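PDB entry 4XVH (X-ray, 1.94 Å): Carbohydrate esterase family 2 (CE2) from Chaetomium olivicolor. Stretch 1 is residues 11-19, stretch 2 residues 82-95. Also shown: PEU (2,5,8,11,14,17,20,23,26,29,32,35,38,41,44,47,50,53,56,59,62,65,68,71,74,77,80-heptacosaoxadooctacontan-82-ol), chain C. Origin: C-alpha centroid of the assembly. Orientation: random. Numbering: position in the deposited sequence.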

ATOM      1  N   ALA A  11       5.147  -4.649  19.328  1.00 28.56           N
ATOM      2  CA  ALA A  11       6.276  -5.280  20.016  1.00 30.75           C
ATOM      3  C   ALA A  11       7.619  -4.886  19.397  1.00 31.90           C
ATOM      4  O   ALA A  11       8.672  -5.062  20.021  1.00 34.80           O
ATOM      5  N   THR A  12       7.592  -4.373  18.170  1.00 30.19           N
ATOM      6  CA  THR A  12       8.825  -3.983  17.494  1.00 29.52           C
ATOM      7  C   THR A  12       8.882  -2.505  17.114  1.00 29.20           C
ATOM      8  O   THR A  12       9.956  -1.969  16.886  1.00 29.14           O
ATOM      9  N   LYS A  13       7.711  -1.879  16.989  1.00 27.99           N
ATOM     10  CA  LYS A  13       7.579  -0.526  16.475  1.00 27.69           C
ATOM     11  C   LYS A  13       8.294  -0.335  15.130  1.00 25.98           C
ATOM     12  O   LYS A  13       8.798   0.758  14.808  1.00 24.98           O
ATOM     13  N   GLU A  14       8.288  -1.402  14.334  1.00 25.38           N
ATOM     14  CA  GLU A  14       8.891  -1.371  13.003  1.00 23.24           C
ATOM     15  C   GLU A  14       7.932  -0.825  11.971  1.00 21.42           C
ATOM     16  O   GLU A  14       6.819  -1.343  11.785  1.00 20.88           O
ATOM     17  N   LEU A  15       8.358   0.240  11.306  1.00 21.61           N
ATOM     18  CA  LEU A  15       7.658   0.719  10.124  1.00 21.65           C
ATOM     19  C   LEU A  15       8.099  -0.141   8.958  1.00 21.41           C
ATOM     20  O   LEU A  15       9.148   0.084   8.348  1.00 22.54           O
ATOM     21  N   SER A  16       7.294  -1.153   8.684  1.00 20.62           N
ATOM     22  CA  SER A  16       7.634  -2.179   7.706  1.00 20.97           C
ATOM     23  C   SER A  16       6.804  -2.022   6.431  1.00 20.36           C
ATOM     24  O   SER A  16       7.348  -1.792   5.354  1.00 20.54           O
ATOM     25  N   TRP A  17       5.483  -2.152   6.529  1.00 18.61           N
ATOM     26  CA  TRP A  17       4.643  -1.970   5.342  1.00 16.77           C
ATOM     27  C   TRP A  17       4.693  -0.519   4.806  1.00 15.97           C
ATOM     28  O   TRP A  17       4.965   0.429   5.551  1.00 16.06           O
ATOM     29  N   PRO A  18       4.442  -0.341   3.498  1.00 17.08           N
ATOM     30  CA  PRO A  18       4.344   1.004   2.930  1.00 16.46           C
ATOM     31  C   PRO A  18       3.250   1.789   3.624  1.00 17.40           C
ATOM     32  O   PRO A  18       2.228   1.202   4.008  1.00 15.99           O
ATOM     33  N   GLY A  19       3.457   3.091   3.783  1.00 17.60           N
ATOM     34  CA  GLY A  19       2.410   3.951   4.325  1.00 17.76           C
ATOM     35  C   GLY A  19       2.370   3.957   5.836  1.00 19.18           C
ATOM     36  O   GLY A  19       1.677   4.805   6.410  1.00 19.66           O
ATOM     37  N   ARG A  82       7.121   6.024   2.551  1.00 16.33           N
ATOM     38  CA  ARG A  82       6.867   6.037   1.113  1.00 15.57           C
ATOM     39  C   ARG A  82       7.165   4.669   0.477  1.00 17.46           C
ATOM     40  O   ARG A  82       6.617   4.335  -0.583  1.00 15.83           O
ATOM     41  N   SER A  83       8.087   3.925   1.102  1.00 16.98           N
ATOM     42  CA  SER A  83       8.728   2.775   0.474  1.00 16.95           C
ATOM     43  C   SER A  83       8.350   1.452   1.122  1.00 17.24           C
ATOM     44  O   SER A  83       7.487   1.408   2.012  1.00 18.13           O
ATOM     45  N   GLU A  84       9.016   0.371   0.718  1.00 16.41           N
ATOM     46  CA  GLU A  84       8.502  -0.969   1.031  1.00 17.77           C
ATOM     47  C   GLU A  84       9.540  -1.863   1.726  1.00 19.38           C
ATOM     48  O   GLU A  84      10.737  -1.577   1.697  1.00 19.25           O
ATOM     49  N   PRO A  85       9.082  -2.955   2.343  1.00 20.61           N
ATOM     50  CA  PRO A  85      10.000  -3.789   3.123  1.00 22.66           C
ATOM     51  C   PRO A  85      11.169  -4.349   2.323  1.00 23.98           C
ATOM     52  O   PRO A  85      12.244  -4.548   2.895  1.00 24.19           O
ATOM     53  N   ALA A  86      10.972  -4.569   1.029  1.00 22.97           N
ATOM     54  CA  ALA A  86      12.008  -5.204   0.227  1.00 24.85           C
ATOM     55  C   ALA A  86      13.288  -4.374   0.220  1.00 25.75           C
ATOM     56  O   ALA A  86      14.363  -4.928   0.052  1.00 28.12           O
ATOM     57  N   TYR A  87      13.165  -3.055   0.394  1.00 22.71           N
ATOM     58  CA  TYR A  87      14.333  -2.173   0.346  1.00 23.86           C
ATOM     59  C   TYR A  87      14.914  -1.920   1.738  1.00 23.26           C
ATOM     60  O   TYR A  87      16.100  -1.638   1.876  1.00 22.81           O
ATOM     61  N   GLY A  88      14.064  -1.999   2.763  1.00 23.66           N
ATOM     62  CA  GLY A  88      14.522  -1.885   4.150  1.00 24.87           C
ATOM     63  C   GLY A  88      13.372  -1.549   5.075  1.00 23.79           C
ATOM     64  O   GLY A  88      12.220  -1.561   4.656  1.00 23.61           O
ATOM     65  N   SER A  89      13.669  -1.238   6.324  1.00 24.75           N
ATOM     66  CA  SER A  89      12.632  -0.763   7.234  1.00 24.45           C
ATOM     67  C   SER A  89      13.209   0.208   8.274  1.00 26.26           C
ATOM     68  O   SER A  89      14.418   0.353   8.379  1.00 26.67           O
ATOM     69  N   ILE A  90      12.332   0.885   9.015  1.00 25.39           N
ATOM     70  CA  ILE A  90      12.759   1.784  10.084  1.00 26.39           C
ATOM     71  C   ILE A  90      12.206   1.287  11.419  1.00 26.38           C
ATOM     72  O   ILE A  90      11.011   1.006  11.529  1.00 26.77           O
ATOM     73  N   PHE A  91      13.065   1.127  12.422  1.00 26.18           N
ATOM     74  CA  PHE A  91      12.562   0.777  13.753  1.00 27.30           C
ATOM     75  C   PHE A  91      12.498   2.039  14.614  1.00 27.70           C
ATOM     76  O   PHE A  91      13.533   2.666  14.866  1.00 29.78           O
ATOM     77  N   LEU A  92      11.292   2.421  15.043  1.00 25.79           N
ATOM     78  CA  LEU A  92      11.100   3.669  15.763  1.00 26.30           C
ATOM     79  C   LEU A  92      11.540   3.552  17.212  1.00 28.82           C
ATOM     80  O   LEU A  92      11.421   2.478  17.822  1.00 29.80           O
ATOM     81  N   GLY A  93      12.040   4.666  17.752  1.00 29.75           N
ATOM     82  CA  GLY A  93      12.347   4.794  19.169  1.00 34.71           C
ATOM     83  C   GLY A  93      11.285   5.625  19.881  1.00 36.05           C
ATOM     84  O   GLY A  93      10.085   5.464  19.624  1.00 37.01           O
ATOM     85  N   ASN A  94      11.710   6.516  20.770  1.00 35.70           N
ATOM     86  CA  ASN A  94      10.762   7.388  21.445  1.00 36.08           C
ATOM     87  C   ASN A  94      10.597   8.759  20.786  1.00 33.81           C
ATOM     88  O   ASN A  94      11.512   9.278  20.158  1.00 32.91           O
ATOM     89  N   ILE A  95       9.402   9.320  20.930  1.00 32.95           N
ATOM     90  CA  ILE A  95       9.093  10.615  20.368  1.00 33.24           C
ATOM     91  C   ILE A  95       9.128  11.665  21.452  1.00 34.23           C
ATOM     92  O   ILE A  95       8.513  11.487  22.503  1.00 34.50           O
TER

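The most unusual feature of this contact is the way Glu 14 serves as both a polar and an apolar partner. Its side chain is fully extended through chi2 (chi1 and chi2 both t) and lies across the ring of Phe 91: CG of Glu 14 sits 3.8 Å from the ring centroid of Phe 91, 15° off the ring normal, a CH-pi contact over the face. The same extension delivers the carboxylate to Ser 89, whose OG donates a hydrogen bond to OE2 of Glu 14 at 2.7 Å. Ser 89 directs its CB toward stretch 1 and adopts rotamer p.

The backbone explains this pairing. Glu 14 and Phe 91 are directly paired, so their side chains leave the same face of the sheet; the pair is of the antiparallel non-hydrogen-bonded kind, with CA of Glu 14 4.3 Å from CA of Phe 91. Phe 91 (chi1 m) leans in, and O of Thr 12 approaches the ring edge, 3.7 Å from CD2 of Phe 91. Thr 12, in rotamer p, turns its own hydroxyl back to the local chain: N of Glu 14 donates to OG1 of Thr 12 at 3.2 Å.

On the other face, Leu 15 (m, t) meets Ile 90 (m, t) with their CB atoms 4.5 Å apart, while CD1 of Leu 15 reaches CD1 of Leu 92 (m, t) at 3.9 Å. Backbone bonds hold this register: N of Leu 15 donates to O of Ile 90 at 2.8 Å, and the return bond from N of Ile 90 to O of Leu 15 is weak at 3.4 Å despite its 169° angle. N of Leu 92 also donates to O of Lys 13 at 3.0 Å.

Lys 13 points toward stretch 2, and its m, t, m, t chain carries NZ to a hydrogen bond with O of Gly 93 at 3.0 Å. A water bridges the backbones, donating to O of Thr 12 at 2.6 Å and to O of Leu 92 at 2.7 Å.

Beyond the strand pairing, prolines provide much of the packing. Pro 85 points toward stretch 1; its CD lies 4.0 Å from CD of Pro 18, and its CG lies 4.2 Å from CE3 of Trp 17 (chi1 m), obliquely to the indole. CA of Pro 18 makes a CA-H...O contact with O of Ser 83 at 3.3 Å, although that buried carbonyl has no hydrogen-bond partner in the model.

PEU lies outside this packing, with OAK over one face of Tyr 87.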

ATOM      1  CB  ALA A  11       6.131  -6.814  20.019  1.00 29.58           C
ATOM      2  CB  THR A  12       9.000  -4.759  16.206  1.00 26.56           C
ATOM      3  OG1 THR A  12       7.939  -4.374  15.320  1.00 24.58           O
ATOM      4  CG2 THR A  12       8.954  -6.279  16.479  1.00 26.40           C
ATOM      5  CB  LYS A  13       8.078   0.492  17.499  1.00 30.92           C
ATOM      6  CG  LYS A  13       7.204   0.516  18.760  1.00 35.01           C
ATOM      7  CD  LYS A  13       7.404   1.782  19.593  1.00 37.72           C
ATOM      8  CE  LYS A  13       8.791   1.873  20.182  1.00 41.58           C
ATOM      9  NZ  LYS A  13       8.937   3.101  21.045  1.00 44.57           N
ATOM     10  CB  GLU A  14       9.358  -2.771  12.576  1.00 23.51           C
ATOM     11  CG  GLU A  14      10.012  -2.832  11.178  1.00 23.02           C
ATOM     12  CD  GLU A  14      10.291  -4.270  10.747  1.00 24.56           C
ATOM     13  OE1 GLU A  14       9.698  -5.201  11.333  1.00 24.45           O
ATOM     14  OE2 GLU A  14      11.131  -4.474   9.846  1.00 25.47           O
ATOM     15  CB  LEU A  15       7.951   2.190   9.878  1.00 21.50           C
ATOM     16  CG  LEU A  15       7.656   3.089  11.082  1.00 22.35           C
ATOM     17  CD1 LEU A  15       7.940   4.526  10.627  1.00 23.84           C
ATOM     18  CD2 LEU A  15       6.193   2.948  11.583  1.00 21.97           C
ATOM     19  CB  SER A  16       7.401  -3.566   8.311  1.00 21.46           C
ATOM     20  OG  SER A  16       7.644  -4.559   7.340  1.00 23.38           O
ATOM     21  CB  TRP A  17       3.196  -2.384   5.675  1.00 15.92           C
ATOM     22  CG  TRP A  17       3.051  -3.833   6.023  1.00 17.22           C
ATOM     23  CD1 TRP A  17       2.748  -4.358   7.259  1.00 18.94           C
ATOM     24  CD2 TRP A  17       3.260  -4.966   5.146  1.00 18.33           C
ATOM     25  NE1 TRP A  17       2.726  -5.743   7.192  1.00 19.82           N
ATOM     26  CE2 TRP A  17       3.031  -6.137   5.910  1.00 19.41           C
ATOM     27  CE3 TRP A  17       3.622  -5.100   3.796  1.00 18.00           C
ATOM     28  CZ2 TRP A  17       3.138  -7.426   5.360  1.00 19.91           C
ATOM     29  CZ3 TRP A  17       3.721  -6.384   3.253  1.00 18.10           C
ATOM     30  CH2 TRP A  17       3.475  -7.523   4.033  1.00 19.45           C
ATOM     31  CB  PRO A  18       3.951   0.756   1.461  1.00 16.64           C
ATOM     32  CG  PRO A  18       4.398  -0.658   1.178  1.00 15.64           C
ATOM     33  CD  PRO A  18       4.138  -1.377   2.494  1.00 16.57           C
ATOM     34  CB  ARG A  82       7.770   7.084   0.427  1.00 16.14           C
ATOM     35  CG  ARG A  82       7.496   8.527   0.819  1.00 16.26           C
ATOM     36  CD  ARG A  82       8.706   9.395   0.566  1.00 17.60           C
ATOM     37  NE  ARG A  82       9.141   9.421  -0.832  1.00 17.06           N
ATOM     38  CZ  ARG A  82       8.622  10.224  -1.775  1.00 19.41           C
ATOM     39  NH1 ARG A  82       7.646  11.085  -1.488  1.00 17.15           N
ATOM     40  NH2 ARG A  82       9.110  10.194  -3.020  1.00 20.08           N
ATOM     41  CB  SER A  83      10.263   2.943   0.503  1.00 16.98           C
ATOM     42  OG  SER A  83      10.723   3.134   1.834  1.00 16.76           O
ATOM     43  CB  GLU A  84       8.012  -1.641  -0.263  1.00 17.48           C
ATOM     44  CG  GLU A  84       9.189  -2.001  -1.205  1.00 16.85           C
ATOM     45  CD  GLU A  84       8.712  -2.685  -2.477  1.00 16.94           C
ATOM     46  OE1 GLU A  84       8.180  -3.826  -2.374  1.00 16.81           O
ATOM     47  OE2 GLU A  84       8.849  -2.064  -3.561  1.00 16.09           O
ATOM     48  CB  PRO A  85       9.111  -4.939   3.627  1.00 23.72           C
ATOM     49  CG  PRO A  85       7.725  -4.607   3.251  1.00 21.88           C
ATOM     50  CD  PRO A  85       7.668  -3.295   2.572  1.00 19.39           C
ATOM     51  CB  ALA A  86      11.537  -5.427  -1.219  1.00 23.51           C
ATOM     52  CB  TYR A  87      13.986  -0.837  -0.324  1.00 23.92           C
ATOM     53  CG  TYR A  87      13.874  -0.931  -1.835  1.00 26.36           C
ATOM     54  CD1 TYR A  87      15.004  -0.851  -2.649  1.00 28.17           C
ATOM     55  CD2 TYR A  87      12.634  -1.141  -2.448  1.00 27.00           C
ATOM     56  CE1 TYR A  87      14.898  -0.958  -4.031  1.00 28.67           C
ATOM     57  CE2 TYR A  87      12.524  -1.243  -3.841  1.00 27.28           C
ATOM     58  CZ  TYR A  87      13.658  -1.151  -4.621  1.00 28.23           C
ATOM     59  OH  TYR A  87      13.523  -1.265  -5.998  1.00 28.55           O
ATOM     60  CB  SER A  89      11.940  -1.943   7.918  1.00 23.78           C
ATOM     61  OG  SER A  89      12.859  -2.671   8.697  1.00 25.71           O
ATOM     62  CB  ILE A  90      12.293   3.246   9.845  1.00 19.99           C
ATOM     63  CG1 ILE A  90      12.894   3.774   8.533  1.00 19.83           C
ATOM     64  CG2 ILE A  90      12.715   4.115  11.034  1.00 20.96           C
ATOM     65  CD1 ILE A  90      12.129   4.959   7.908  1.00 19.64           C
ATOM     66  CB  PHE A  91      13.441  -0.287  14.410  1.00 29.46           C
ATOM     67  CG  PHE A  91      13.341  -1.654  13.758  1.00 29.61           C
ATOM     68  CD1 PHE A  91      13.995  -1.921  12.557  1.00 29.35           C
ATOM     69  CD2 PHE A  91      12.620  -2.677  14.369  1.00 30.59           C
ATOM     70  CE1 PHE A  91      13.903  -3.196  11.966  1.00 29.83           C
ATOM     71  CE2 PHE A  91      12.531  -3.951  13.792  1.00 28.79           C
ATOM     72  CZ  PHE A  91      13.177  -4.204  12.597  1.00 28.22           C
ATOM     73  CB  LEU A  92       9.638   4.117  15.702  1.00 26.44           C
ATOM     74  CG  LEU A  92       9.158   4.618  14.323  1.00 25.27           C
ATOM     75  CD1 LEU A  92       7.794   5.238  14.441  1.00 26.11           C
ATOM     76  CD2 LEU A  92      10.128   5.644  13.773  1.00 25.18           C
ATOM     77  CB  ASN A  94      11.168   7.550  22.894  1.00 41.27           C
ATOM     78  CG  ASN A  94      11.035   6.252  23.667  1.00 45.34           C
ATOM     79  OD1 ASN A  94      10.063   5.512  23.503  1.00 45.97           O
ATOM     80  ND2 ASN A  94      11.999   5.997  24.565  1.00 48.19           N
ATOM     81  CB  ILE A  95       7.730  10.610  19.691  1.00 34.00           C
ATOM     82  CG1 ILE A  95       7.718   9.487  18.639  1.00 34.33           C
ATOM     83  CG2 ILE A  95       7.439  12.001  19.105  1.00 33.71           C
ATOM     84  CD1 ILE A  95       6.533   9.478  17.695  1.00 34.30           C
TER
HETATM   85  CAA PEU C 402      17.515  -5.404   2.811  1.00 70.99           C
HETATM   86  OAB PEU C 402      17.803  -5.694   1.432  1.00 71.77           O
HETATM   87  CAC PEU C 402      18.245  -7.090   1.218  1.00 72.61           C
HETATM   88  CAD PEU C 402      18.620  -7.608  -0.222  1.00 77.05           C
HETATM   89  OAE PEU C 402      19.719  -6.887  -0.829  1.00 77.29           O
HETATM   90  CAF PEU C 402      19.438  -5.473  -1.079  1.00 77.68           C
HETATM   91  CAG PEU C 402      18.491  -5.025  -2.206  1.00 77.76           C
HETATM   92  OAH PEU C 402      17.157  -5.555  -2.232  1.00 78.01           O
HETATM   93  CAI PEU C 402      16.355  -4.891  -3.248  1.00 77.94           C
HETATM   94  CAJ PEU C 402      15.020  -5.599  -3.511  1.00 78.01           C
HETATM   95  OAK PEU C 402      14.235  -4.870  -4.492  1.00 78.05           O
HETATM   96  CAL PEU C 402      13.233  -5.748  -5.047  1.00 78.01           C
HETATM   97  CAM PEU C 402      12.352  -5.094  -6.107  1.00 77.83           C
HETATM   98  OAN PEU C 402      11.628  -6.212  -6.661  1.00 77.54           O
HETATM   99  CAO PEU C 402      10.789  -5.876  -7.788  1.00 76.89           C
HETATM  100  CAP PEU C 402      10.682  -7.263  -8.389  1.00 76.24           C
HETATM  101  OAQ PEU C 402       9.971  -7.657  -9.588  1.00 75.85           O
HETATM  102  CAR PEU C 402      10.256  -6.951 -10.836  1.00 75.04           C
HETATM  103  CAS PEU C 402       9.670  -5.544 -11.115  1.00 73.49           C
HETATM  104  OAT PEU C 402       8.189  -5.509 -11.191  1.00 71.07           O
HETATM  105  CAU PEU C 402       7.466  -5.883  -9.979  1.00 68.13           C
HETATM  106  CAV PEU C 402       5.937  -5.835 -10.186  1.00 65.81           C
HETATM  107  OAW PEU C 402       5.117  -6.155  -9.034  1.00 64.62           O
HETATM  108  O   HOH W   1      11.808  -0.228  17.600  1.00 29.07           O